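Local structure of aminopeptidase N (Francisella tularensis subsp. tularensis, 5DLL) at residues K22-L27 and L144-V149; D29-I34 and A151-K156; D65-K70 and N89-I94; S73-N78 and V103-V108. The protein catalyses the zinc-dependent release of N-terminal amino acids from peptides, preferably alanine, and probably takes part in degrading intracellular peptides left by protein breakdown. All coordinates share one frame; numbering follows the deposited sequence.

In the fold
All four contacts lie in the N-terminal beta domain of this M1 aminopeptidase. From the N terminus, 22-27 meets 144-149 in contact 1, closing a loop of 116 residues. Just after it, on strand 26-36, 29-34 pairs with 151-156 in contact 2; the two closures cross. Contacts 3 and 4 are nested inside both, and they cross each other, since 73-78 precedes 89-94 and 103-108 follows it. Contacts 1, 2 and 4 reach one mixed sheet, whereas contact 3 belongs to a small three-stranded one. Leu93 CD1 packs on Ile74 CD1 between contacts 3 and 4, and Asp65 OD2 probably accepts a hydrogen bond from Asp145 N of contact 1.

Contact 1 (K22-L27 and L144-V149); sequences KPSNYL and LDRPDV
Leu144 opens the 144-149 segment by laying its CD1 methyl on the backbone of 22-27, nearest Tyr26 O. The same methyl meets Ser24 OG. That hydroxyl, anti to its own backbone N (chi1 -175°), is turned to donate to Tyr26 O, so the Leu144 branch covers a polar pair that is already joined.

Arg146 is the polar bridge of the contact. Its CG lies between the backbone N and the carbonyl carbon, and a bend at chi3 (-72°) swings the guanidinium across to the loop. There Arg146 NH2 donates to Lys22 O at 2.8 Å, with an N-H...O angle of 153° and the acceptor near the guanidinium plane. Ser24 CB sits over one face of the group, 3.7 Å above the plane and offset toward its rim.

A type I turn from Arg146 to Val149 brings Asp148 back beside the arginine. Arg146 NE reaches the syn lone pair of Asp148 OD1 at 2.7 Å, a salt bridge that would help fix the guanidinium's rotation. Asp148 OD2 adds a weak bond from Arg146 NH2 and is also hydrogen-bonded to Tyr21 OH.

Val149 ends the segment in apolar packing: its CG2 lies 4.0 Å from Leu27 CD2 and equally far from Ser24 CB, the valine and leucine crossing obliquely.

The contact thus fastens the lead-in to strand 26-36 against the loop entering strand 150-160, while backbone bonds between Asn25 and Asn53 and between Leu27 and Val51 join 22-27 to the end of strand 42-52 and the loop after it.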
loop_
_atom_site.group_PDB
_atom_site.type_symbol
_atom_site.label_atom_id
_atom_site.label_comp_id
_atom_site.label_asym_id
_atom_site.label_seq_id
_atom_site.Cartn_x
_atom_site.Cartn_y
_atom_site.Cartn_z
ATOM N N LYS A 22 17.186 10.339 22.971
ATOM C CA LYS A 22 18.272 11.287 23.167
ATOM C C LYS A 22 19.012 11.410 21.842
ATOM O O LYS A 22 19.247 10.399 21.176
ATOM C CB LYS A 22 19.249 10.792 24.235
ATOM C CG LYS A 22 18.932 11.233 25.653
ATOM C CD LYS A 22 20.015 10.750 26.607
ATOM C CE LYS A 22 19.654 10.993 28.065
ATOM N NZ LYS A 22 19.759 12.426 28.451
ATOM N N PRO A 23 19.388 12.642 21.450
ATOM C CA PRO A 23 20.210 12.741 20.248
ATOM C C PRO A 23 21.544 12.031 20.446
ATOM O O PRO A 23 22.033 11.938 21.574
ATOM C CB PRO A 23 20.413 14.250 20.069
ATOM C CG PRO A 23 20.119 14.853 21.395
ATOM C CD PRO A 23 19.112 13.959 22.048
ATOM N N SER A 24 22.111 11.515 19.360
ATOM C CA SER A 24 23.428 10.891 19.405
ATOM C C SER A 24 24.456 11.893 19.926
ATOM O O SER A 24 24.448 13.051 19.519
ATOM C CB SER A 24 23.831 10.414 18.013
ATOM O OG SER A 24 25.058 9.715 18.056
ATOM N N ASN A 25 25.326 11.453 20.834
ATOM C CA ASN A 25 26.370 12.332 21.376
ATOM C C ASN A 25 27.497 12.629 20.380
ATOM O O ASN A 25 28.235 13.598 20.550
ATOM C CB ASN A 25 26.928 11.798 22.712
ATOM C CG ASN A 25 27.742 10.521 22.562
ATOM O OD1 ASN A 25 27.603 9.782 21.590
ATOM N ND2 ASN A 25 28.594 10.252 23.546
ATOM N N TYR A 26 27.619 11.801 19.343
ATOM C CA TYR A 26 28.559 12.052 18.246
ATOM C C TYR A 26 27.845 11.939 16.900
ATOM O O TYR A 26 26.872 11.189 16.770
ATOM C CB TYR A 26 29.761 11.100 18.336
ATOM C CG TYR A 26 30.740 11.536 19.404
ATOM C CD1 TYR A 26 31.766 12.429 19.107
ATOM C CD2 TYR A 26 30.619 11.093 20.718
ATOM C CE1 TYR A 26 32.652 12.856 20.082
ATOM C CE2 TYR A 26 31.502 11.517 21.701
ATOM C CZ TYR A 26 32.515 12.400 21.377
ATOM O OH TYR A 26 33.402 12.830 22.337
ATOM N N LEU A 27 28.322 12.705 15.918
ATOM C CA LEU A 27 27.703 12.772 14.591
ATOM C C LEU A 27 28.709 12.527 13.472
ATOM O O LEU A 27 29.909 12.716 13.652
ATOM C CB LEU A 27 27.037 14.134 14.382
ATOM C CG LEU A 27 25.713 14.359 15.117
ATOM C CD1 LEU A 27 25.359 15.841 15.125
ATOM C CD2 LEU A 27 24.590 13.532 14.498
ATOM N N LEU A 144 26.997 4.373 13.269
ATOM C CA LEU A 144 25.872 4.806 14.106
ATOM C C LEU A 144 24.582 4.543 13.326
ATOM O O LEU A 144 24.027 5.438 12.681
ATOM C CB LEU A 144 25.993 6.282 14.484
ATOM C CG LEU A 144 27.060 6.618 15.530
ATOM C CD1 LEU A 144 27.315 8.118 15.553
ATOM C CD2 LEU A 144 26.670 6.114 16.915
ATOM N N ASP A 145 24.120 3.297 13.390
ATOM C CA ASP A 145 23.043 2.815 12.539
ATOM C C ASP A 145 21.677 3.282 13.059
ATOM O O ASP A 145 20.855 2.492 13.544
ATOM C CB ASP A 145 23.129 1.290 12.429
ATOM C CG ASP A 145 22.172 0.714 11.409
ATOM O OD1 ASP A 145 21.375 1.473 10.813
ATOM O OD2 ASP A 145 22.214 -0.513 11.211
ATOM N N ARG A 146 21.452 4.586 12.932
ATOM C CA ARG A 146 20.217 5.232 13.359
ATOM C C ARG A 146 19.936 6.371 12.384
ATOM O O ARG A 146 20.871 7.000 11.876
ATOM C CB ARG A 146 20.335 5.762 14.794
ATOM C CG ARG A 146 21.527 6.677 15.026
ATOM C CD ARG A 146 21.752 6.945 16.502
ATOM N NE ARG A 146 20.742 7.829 17.081
ATOM C CZ ARG A 146 20.682 8.165 18.371
ATOM N NH1 ARG A 146 21.566 7.684 19.240
ATOM N NH2 ARG A 146 19.724 8.978 18.803
ATOM N N PRO A 147 18.647 6.644 12.122
ATOM C CA PRO A 147 18.296 7.550 11.035
ATOM C C PRO A 147 18.576 9.040 11.291
ATOM O O PRO A 147 18.595 9.815 10.339
ATOM C CB PRO A 147 16.799 7.292 10.844
ATOM C CG PRO A 147 16.310 6.872 12.186
ATOM C CD PRO A 147 17.453 6.138 12.830
ATOM N N ASP A 148 18.789 9.441 12.545
ATOM C CA ASP A 148 19.094 10.849 12.854
ATOM C C ASP A 148 20.576 11.190 12.689
ATOM O O ASP A 148 20.987 12.322 12.949
ATOM C CB ASP A 148 18.579 11.269 14.245
ATOM C CG ASP A 148 19.183 10.465 15.378
ATOM O OD1 ASP A 148 19.604 9.316 15.146
ATOM O OD2 ASP A 148 19.228 10.980 16.516
ATOM N N VAL A 149 21.374 10.215 12.260
ATOM C CA VAL A 149 22.753 10.464 11.869
ATOM C C VAL A 149 22.850 10.293 10.356
ATOM O O VAL A 149 22.723 9.175 9.838
ATOM C CB VAL A 149 23.725 9.514 12.586
ATOM C CG1 VAL A 149 25.158 9.770 12.135
ATOM C CG2 VAL A 149 23.594 9.683 14.091
#

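Contact 2 (D29-I34 and A151-K156); sequences DETHLI and AAFTVK
Two neighbouring parallel strands of the N-terminal domain's mixed beta sheet meet here, their short axes 4.4 Å apart and inclined by 18°. Five backbone bonds hold them in register. From 151-156, the amides of Ala152, Thr154 and Lys156 donate to Asp29 O, Thr31 O and Leu33 O; in return Thr31 N and Leu33 N donate to Ala152 O and Thr154 O. Straightest is Ala152 N to Asp29 O, 3.0 Å long with 174° at the hydrogen. The alternate residues of 29-34 bond the other way: Glu30, His32 and Ile34 pair with Tyr49, Asn47 and Thr45 of strand 42-52, which makes 26-36 an inner strand.

On the face carrying Glu30, His32 and Thr154, the imidazole lies alongside the threonine, His32 CD2 being 3.6 Å from Thr154 CB. The buried face holds Thr31, Leu33, Phe153 and Val155. There Thr31 OG1, anti to its carbonyl carbon, has its hydrogen-bond partner in Tyr143 OH, while Leu33 CD1 approaches the edge of the Phe153 ring. Over one face of that ring stands Thr31 CB in a CH-pi contact, 4.0 Å from the ring centroid and 13° off the normal.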
loop_
_atom_site.group_PDB
_atom_site.type_symbol
_atom_site.label_atom_id
_atom_site.label_comp_id
_atom_site.label_asym_id
_atom_site.label_seq_id
_atom_site.Cartn_x
_atom_site.Cartn_y
_atom_site.Cartn_z
ATOM N N ASP A 29 29.740 13.455 9.571
ATOM C CA ASP A 29 29.628 14.402 8.473
ATOM C C ASP A 29 29.798 13.693 7.134
ATOM O O ASP A 29 29.018 13.926 6.204
ATOM C CB ASP A 29 30.681 15.509 8.618
ATOM C CG ASP A 29 30.366 16.486 9.750
ATOM O OD1 ASP A 29 29.233 16.458 10.287
ATOM O OD2 ASP A 29 31.257 17.298 10.093
ATOM N N GLU A 30 30.822 12.843 7.042
ATOM C CA GLU A 30 31.139 12.120 5.811
ATOM C C GLU A 30 31.479 10.661 6.075
ATOM O O GLU A 30 31.978 10.307 7.138
ATOM C CB GLU A 30 32.314 12.772 5.080
ATOM C CG GLU A 30 32.128 14.254 4.809
ATOM C CD GLU A 30 32.772 14.701 3.516
ATOM O OE1 GLU A 30 33.909 14.275 3.239
ATOM O OE2 GLU A 30 32.134 15.477 2.773
ATOM N N THR A 31 31.225 9.826 5.075
ATOM C CA THR A 31 31.481 8.396 5.153
ATOM C C THR A 31 32.116 7.944 3.839
ATOM O O THR A 31 31.500 8.056 2.777
ATOM C CB THR A 31 30.163 7.634 5.385
ATOM O OG1 THR A 31 29.547 8.106 6.594
ATOM C CG2 THR A 31 30.409 6.132 5.480
ATOM N N HIS A 32 33.354 7.465 3.907
ATOM C CA HIS A 32 34.066 6.982 2.726
ATOM C C HIS A 32 34.282 5.485 2.844
ATOM O O HIS A 32 35.002 5.034 3.731
ATOM C CB HIS A 32 35.411 7.688 2.574
ATOM C CG HIS A 32 35.292 9.154 2.310
ATOM N ND1 HIS A 32 34.779 10.036 3.236
ATOM C CD2 HIS A 32 35.616 9.894 1.224
ATOM C CE1 HIS A 32 34.790 11.255 2.732
ATOM N NE2 HIS A 32 35.293 11.198 1.511
ATOM N N LEU A 33 33.655 4.727 1.948
ATOM C CA LEU A 33 33.733 3.272 1.965
ATOM C C LEU A 33 34.485 2.744 0.750
ATOM O O LEU A 33 34.457 3.351 -0.320
ATOM C CB LEU A 33 32.327 2.659 1.996
ATOM C CG LEU A 33 31.320 3.262 2.981
ATOM C CD1 LEU A 33 30.005 2.499 2.911
ATOM C CD2 LEU A 33 31.865 3.274 4.401
ATOM N N ILE A 34 35.170 1.618 0.944
ATOM C CA ILE A 34 35.768 0.846 -0.145
ATOM C C ILE A 34 35.316 -0.601 0.016
ATOM O O ILE A 34 35.492 -1.195 1.084
ATOM C CB ILE A 34 37.315 0.900 -0.131
ATOM C CG1 ILE A 34 37.811 2.353 -0.233
ATOM C CG2 ILE A 34 37.888 0.062 -1.272
ATOM C CD1 ILE A 34 39.257 2.551 0.172
ATOM N N ALA A 151 24.987 11.374 6.712
ATOM C CA ALA A 151 26.331 11.693 6.245
ATOM C C ALA A 151 26.439 11.682 4.724
ATOM O O ALA A 151 25.648 11.039 4.038
ATOM C CB ALA A 151 27.314 10.704 6.833
ATOM N N ALA A 152 27.436 12.404 4.213
ATOM C CA ALA A 152 27.754 12.414 2.787
ATOM C C ALA A 152 28.612 11.197 2.427
ATOM O O ALA A 152 29.696 11.010 2.978
ATOM C CB ALA A 152 28.474 13.700 2.421
ATOM N N PHE A 153 28.119 10.381 1.497
ATOM C CA PHE A 153 28.744 9.096 1.163
ATOM C C PHE A 153 29.571 9.133 -0.123
ATOM O O PHE A 153 29.049 9.467 -1.184
ATOM C CB PHE A 153 27.671 8.010 1.003
ATOM C CG PHE A 153 27.214 7.403 2.300
ATOM C CD1 PHE A 153 26.321 8.076 3.122
ATOM C CD2 PHE A 153 27.654 6.144 2.686
ATOM C CE1 PHE A 153 25.883 7.513 4.309
ATOM C CE2 PHE A 153 27.217 5.576 3.873
ATOM C CZ PHE A 153 26.331 6.259 4.686
ATOM N N THR A 154 30.851 8.778 -0.015
ATOM C CA THR A 154 31.665 8.418 -1.177
ATOM C C THR A 154 31.939 6.932 -1.070
ATOM O O THR A 154 32.293 6.449 0.001
ATOM C CB THR A 154 33.016 9.154 -1.200
ATOM O OG1 THR A 154 32.803 10.556 -0.996
ATOM C CG2 THR A 154 33.737 8.920 -2.532
ATOM N N VAL A 155 31.782 6.209 -2.174
ATOM C CA VAL A 155 31.814 4.747 -2.150
ATOM C C VAL A 155 32.583 4.194 -3.350
ATOM O O VAL A 155 32.142 4.357 -4.481
ATOM C CB VAL A 155 30.371 4.168 -2.174
ATOM C CG1 VAL A 155 30.385 2.642 -2.243
ATOM C CG2 VAL A 155 29.566 4.651 -0.970
ATOM N N LYS A 156 33.719 3.541 -3.105
ATOM C CA LYS A 156 34.429 2.803 -4.159
ATOM C C LYS A 156 34.026 1.329 -4.124
ATOM O O LYS A 156 33.777 0.784 -3.053
ATOM C CB LYS A 156 35.952 2.933 -4.011
ATOM C CG LYS A 156 36.730 2.376 -5.202
ATOM C CD LYS A 156 38.231 2.333 -4.960
ATOM C CE LYS A 156 38.841 3.719 -4.792
ATOM N NZ LYS A 156 40.325 3.679 -4.911
#

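Contact 3 (D65-K70 and N89-I94); sequences DGVELK and NENQLI
The backbones meet at an antiparallel beta bridge, Asp65 and Gln92 forming a non-hydrogen-bonded pair with CA atoms 4.5 Å apart, where strand 62-65 leaves its central partner 92-95 in a small three-stranded antiparallel sheet. Just beyond it, Gly66 N donates to Asn91 O at 3.2 Å. The N-H points almost straight at the oxygen (173°), but the donor stands well above the carbonyl plane, so it does not use a lone pair. After this the 65-70 segment diverges, and a water within hydrogen-bonding distance of both Gly66 O and Asn89 O links the two loop backbones.

The side chain of Asn89 shapes the opposing turn. Its OD1 accepts from Asn91 N, two residues on, the bond that makes an Asx turn (2.7 Å, in the carbonyl plane); a weak second bond comes from Gln92 N. Its ND2 donates to Gln92 OE1 along a lone pair, with 169° at the hydrogen, so both ends of the amide are gripped and its plane is fixed. Across the segments, side chains meet chiefly where those of Val67 and Asn91 run next to each other, with Val67 CG2 3.4 Å from Asn91 OD1.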
loop_
_atom_site.group_PDB
_atom_site.type_symbol
_atom_site.label_atom_id
_atom_site.label_comp_id
_atom_site.label_asym_id
_atom_site.label_seq_id
_atom_site.Cartn_x
_atom_site.Cartn_y
_atom_site.Cartn_z
ATOM N N ASP A 65 27.484 0.736 16.294
ATOM C CA ASP A 65 26.742 -0.502 16.071
ATOM C C ASP A 65 27.452 -1.346 15.008
ATOM O O ASP A 65 27.913 -0.818 13.993
ATOM C CB ASP A 65 25.311 -0.190 15.604
ATOM C CG ASP A 65 24.528 0.656 16.605
ATOM O OD1 ASP A 65 24.262 0.165 17.726
ATOM O OD2 ASP A 65 24.169 1.807 16.265
ATOM N N GLY A 66 27.531 -2.654 15.236
ATOM C CA GLY A 66 28.164 -3.565 14.281
ATOM C C GLY A 66 27.881 -5.017 14.617
ATOM O O GLY A 66 28.024 -5.426 15.767
ATOM N N VAL A 67 27.477 -5.796 13.617
ATOM C CA VAL A 67 26.984 -7.152 13.845
ATOM C C VAL A 67 27.540 -8.118 12.802
ATOM O O VAL A 67 27.466 -7.856 11.605
ATOM C CB VAL A 67 25.437 -7.179 13.825
ATOM C CG1 VAL A 67 24.906 -8.602 13.941
ATOM C CG2 VAL A 67 24.880 -6.309 14.943
ATOM N N GLU A 68 28.095 -9.233 13.273
ATOM C CA GLU A 68 28.679 -10.262 12.410
ATOM C C GLU A 68 29.845 -9.706 11.582
ATOM O O GLU A 68 29.960 -9.973 10.386
ATOM C CB GLU A 68 27.597 -10.923 11.535
ATOM C CG GLU A 68 26.561 -11.695 12.354
ATOM C CD GLU A 68 25.254 -11.966 11.615
ATOM O OE1 GLU A 68 25.271 -12.106 10.374
ATOM O OE2 GLU A 68 24.199 -12.053 12.288
ATOM N N LEU A 69 30.717 -8.950 12.252
ATOM C CA LEU A 69 31.852 -8.277 11.610
ATOM C C LEU A 69 33.183 -8.784 12.160
ATOM O O LEU A 69 33.398 -8.790 13.374
ATOM C CB LEU A 69 31.777 -6.762 11.841
ATOM C CG LEU A 69 30.482 -6.049 11.447
ATOM C CD1 LEU A 69 30.600 -4.558 11.714
ATOM C CD2 LEU A 69 30.139 -6.311 9.989
ATOM N N LYS A 70 34.081 -9.194 11.267
ATOM C CA LYS A 70 35.443 -9.539 11.663
ATOM C C LYS A 70 36.308 -8.289 11.536
ATOM O O LYS A 70 36.576 -7.832 10.431
ATOM C CB LYS A 70 35.997 -10.671 10.796
ATOM C CG LYS A 70 37.261 -11.300 11.356
ATOM C CD LYS A 70 37.858 -12.307 10.390
ATOM C CE LYS A 70 39.246 -12.737 10.833
ATOM N NZ LYS A 70 39.965 -13.469 9.756
ATOM N N ASN A 89 32.202 -5.986 21.449
ATOM C CA ASN A 89 31.284 -7.043 21.859
ATOM C C ASN A 89 30.470 -7.547 20.660
ATOM O O ASN A 89 30.778 -7.233 19.509
ATOM C CB ASN A 89 30.416 -6.607 23.066
ATOM C CG ASN A 89 29.336 -5.601 22.708
ATOM O OD1 ASN A 89 28.750 -5.645 21.625
ATOM N ND2 ASN A 89 29.048 -4.696 23.640
ATOM N N GLU A 90 29.450 -8.343 20.948
ATOM C CA GLU A 90 28.633 -8.999 19.935
ATOM C C GLU A 90 27.929 -8.014 18.990
ATOM O O GLU A 90 27.822 -8.264 17.782
ATOM C CB GLU A 90 27.598 -9.862 20.659
ATOM C CG GLU A 90 26.948 -10.960 19.847
ATOM C CD GLU A 90 25.986 -11.764 20.698
ATOM O OE1 GLU A 90 24.808 -11.906 20.305
ATOM O OE2 GLU A 90 26.409 -12.236 21.775
ATOM N N ASN A 91 27.460 -6.898 19.547
ATOM C CA ASN A 91 26.603 -5.963 18.817
ATOM C C ASN A 91 27.134 -4.532 18.692
ATOM O O ASN A 91 26.476 -3.688 18.080
ATOM C CB ASN A 91 25.221 -5.934 19.481
ATOM C CG ASN A 91 24.403 -7.176 19.178
ATOM O OD1 ASN A 91 24.073 -7.453 18.022
ATOM N ND2 ASN A 91 24.067 -7.928 20.216
ATOM N N GLN A 92 28.308 -4.253 19.259
ATOM C CA GLN A 92 28.821 -2.881 19.318
ATOM C C GLN A 92 30.339 -2.810 19.241
ATOM O O GLN A 92 31.023 -3.828 19.324
ATOM C CB GLN A 92 28.381 -2.208 20.620
ATOM C CG GLN A 92 26.879 -2.164 20.854
ATOM C CD GLN A 92 26.525 -1.758 22.270
ATOM O OE1 GLN A 92 27.063 -2.300 23.240
ATOM N NE2 GLN A 92 25.608 -0.809 22.398
ATOM N N LEU A 93 30.845 -1.590 19.072
ATOM C CA LEU A 93 32.261 -1.281 19.251
ATOM C C LEU A 93 32.380 0.015 20.049
ATOM O O LEU A 93 31.982 1.078 19.576
ATOM C CB LEU A 93 32.971 -1.153 17.906
ATOM C CG LEU A 93 34.501 -1.002 17.951
ATOM C CD1 LEU A 93 35.118 -1.447 16.632
ATOM C CD2 LEU A 93 34.949 0.415 18.293
ATOM N N ILE A 94 32.932 -0.081 21.255
ATOM C CA ILE A 94 32.956 1.035 22.201
ATOM C C ILE A 94 34.360 1.628 22.334
ATOM O O ILE A 94 35.341 0.901 22.474
ATOM C CB ILE A 94 32.430 0.587 23.585
ATOM C CG1 ILE A 94 31.050 -0.071 23.417
ATOM C CG2 ILE A 94 32.378 1.763 24.559
ATOM C CD1 ILE A 94 30.296 -0.319 24.705
HETATM O O HOH W 1 30.343 -6.328 16.754
#

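Contact 4 (S73-N78 and V103-V108); sequences SIKLNN and VLQTVV. With NA (sodium ion), chain R.
Strands 70-76 and 101-110 are antiparallel neighbours in the mixed sheet of the N-terminal domain, and their short axes here run 4.7 Å apart at 176°.

Backbone bonds set the register. Lys75 and Gln105 form the well-made hydrogen-bonded pair: Lys75 N donates to Gln105 O and Gln105 N to Lys75 O, both at 2.9 Å. Ser73 with Val107 is looser, for Ser73 N reaches Val107 O only weakly. Where 73-78 turns out of the sheet, Asn77 N still donates to Val103 O, and the Asn77 side chain replaces a main-chain acceptor: its OD1 takes Val103 N at 3.1 Å. A water joins Ser73 OG and, weakly, Gln105 O.

Apolar packing occupies the face of Ile74, Leu76, Leu104 and Thr106. Leu104, CG anti to its backbone N (chi1 180°), crosses obliquely to Ile74, and its CD1 lies 4.0 Å from Ile74 CG1. That methyl also touches Leu76 CB. Leu81 lies against both Ile74 and Leu76 on this side.

On the other face, the Lys75 and Gln105 chains extend in company, with Lys75 CE 3.5 Å from Gln105 OE1. Ser73 CB similarly rests beside Val107 CB.

Metal binding involves Thr106. Its chi1 of 73° places OG1 between backbone N and carbonyl carbon, on the side where its own carbonyl can share the ion. Val44 O and Thr141 OG1 are the other two sodium ligands, tying strand 42-52 and a loop to this strand. Thr106 O binds the sodium at 2.2 Å and Thr106 OG1 at 2.5 Å.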
loop_
_atom_site.group_PDB
_atom_site.type_symbol
_atom_site.label_atom_id
_atom_site.label_comp_id
_atom_site.label_asym_id
_atom_site.label_seq_id
_atom_site.Cartn_x
_atom_site.Cartn_y
_atom_site.Cartn_z
ATOM N N SER A 73 41.260 -4.306 11.485
ATOM C CA SER A 73 42.063 -3.108 11.732
ATOM C C SER A 73 41.212 -1.940 12.205
ATOM O O SER A 73 40.044 -1.822 11.835
ATOM C CB SER A 73 42.823 -2.695 10.465
ATOM O OG SER A 73 43.490 -1.459 10.654
ATOM N N ILE A 74 41.820 -1.080 13.015
ATOM C CA ILE A 74 41.155 0.111 13.534
ATOM C C ILE A 74 42.190 1.182 13.878
ATOM O O ILE A 74 43.154 0.922 14.606
ATOM C CB ILE A 74 40.269 -0.214 14.759
ATOM C CG1 ILE A 74 39.575 1.048 15.277
ATOM C CG2 ILE A 74 41.076 -0.867 15.877
ATOM C CD1 ILE A 74 38.485 0.763 16.288
ATOM N N LYS A 75 41.985 2.381 13.332
ATOM C CA LYS A 75 42.869 3.518 13.573
ATOM C C LYS A 75 42.043 4.772 13.812
ATOM O O LYS A 75 41.057 5.007 13.120
ATOM C CB LYS A 75 43.796 3.745 12.375
ATOM C CG LYS A 75 44.482 2.488 11.867
ATOM C CD LYS A 75 45.637 2.816 10.934
ATOM C CE LYS A 75 45.162 3.442 9.635
ATOM N NZ LYS A 75 46.271 3.533 8.645
ATOM N N LEU A 76 42.450 5.572 14.794
ATOM C CA LEU A 76 41.821 6.858 15.072
ATOM C C LEU A 76 42.836 7.953 14.765
ATOM O O LEU A 76 43.970 7.902 15.250
ATOM C CB LEU A 76 41.373 6.927 16.534
ATOM C CG LEU A 76 40.371 8.025 16.923
ATOM C CD1 LEU A 76 39.472 7.549 18.055
ATOM C CD2 LEU A 76 41.064 9.321 17.314
ATOM N N ASN A 77 42.424 8.934 13.957
ATOM C CA ASN A 77 43.316 9.990 13.461
ATOM C C ASN A 77 44.599 9.406 12.859
ATOM O O ASN A 77 45.715 9.860 13.146
ATOM C CB ASN A 77 43.613 11.025 14.559
ATOM C CG ASN A 77 42.452 11.985 14.797
ATOM O OD1 ASN A 77 41.602 12.189 13.929
ATOM N ND2 ASN A 77 42.424 12.592 15.978
ATOM N N ASN A 78 44.409 8.372 12.040
ATOM C CA ASN A 78 45.487 7.714 11.295
ATOM C C ASN A 78 46.478 6.892 12.149
ATOM O O ASN A 78 47.396 6.271 11.604
ATOM C CB ASN A 78 46.236 8.747 10.435
ATOM C CG ASN A 78 46.668 8.195 9.090
ATOM O OD1 ASN A 78 46.079 7.244 8.572
ATOM N ND2 ASN A 78 47.694 8.806 8.505
ATOM N N VAL A 103 38.870 11.420 12.640
ATOM C CA VAL A 103 38.587 10.447 11.590
ATOM C C VAL A 103 38.876 9.041 12.128
ATOM O O VAL A 103 39.925 8.799 12.730
ATOM C CB VAL A 103 39.373 10.733 10.281
ATOM C CG1 VAL A 103 40.816 11.137 10.554
ATOM C CG2 VAL A 103 39.321 9.537 9.340
ATOM N N LEU A 104 37.930 8.128 11.914
ATOM C CA LEU A 104 38.059 6.754 12.364
ATOM C C LEU A 104 38.034 5.794 11.180
ATOM O O LEU A 104 37.015 5.668 10.508
ATOM C CB LEU A 104 36.917 6.417 13.320
ATOM C CG LEU A 104 36.910 4.996 13.883
ATOM C CD1 LEU A 104 38.174 4.731 14.684
ATOM C CD2 LEU A 104 35.670 4.766 14.733
ATOM N N GLN A 105 39.153 5.115 10.938
ATOM C CA GLN A 105 39.234 4.109 9.888
ATOM C C GLN A 105 39.084 2.710 10.465
ATOM O O GLN A 105 39.788 2.357 11.402
ATOM C CB GLN A 105 40.572 4.202 9.154
ATOM C CG GLN A 105 40.711 3.189 8.023
ATOM C CD GLN A 105 42.051 3.255 7.328
ATOM O OE1 GLN A 105 42.694 4.302 7.288
ATOM N NE2 GLN A 105 42.482 2.129 6.774
ATOM N N THR A 106 38.181 1.919 9.885
ATOM C CA THR A 106 38.040 0.502 10.224
ATOM C C THR A 106 38.069 -0.343 8.957
ATOM O O THR A 106 37.316 -0.071 8.016
ATOM C CB THR A 106 36.702 0.189 10.942
ATOM O OG1 THR A 106 35.606 0.257 10.006
ATOM C CG2 THR A 106 36.464 1.137 12.112
ATOM N N VAL A 107 38.914 -1.371 8.944
ATOM C CA VAL A 107 38.815 -2.435 7.943
ATOM C C VAL A 107 38.093 -3.615 8.577
ATOM O O VAL A 107 38.391 -3.991 9.709
ATOM C CB VAL A 107 40.189 -2.894 7.419
ATOM C CG1 VAL A 107 40.019 -3.983 6.366
ATOM C CG2 VAL A 107 40.961 -1.711 6.848
ATOM N N VAL A 108 37.149 -4.188 7.833
ATOM C CA VAL A 108 36.262 -5.249 8.316
ATOM C C VAL A 108 36.089 -6.293 7.208
ATOM O O VAL A 108 36.173 -5.958 6.029
ATOM C CB VAL A 108 34.891 -4.649 8.731
ATOM C CG1 VAL A 108 33.751 -5.653 8.627
ATOM C CG2 VAL A 108 34.964 -4.079 10.140
HETATM NA NA NA R . 35.251 -0.973 7.920
HETATM O O HOH W 2 41.914 0.377 9.688
#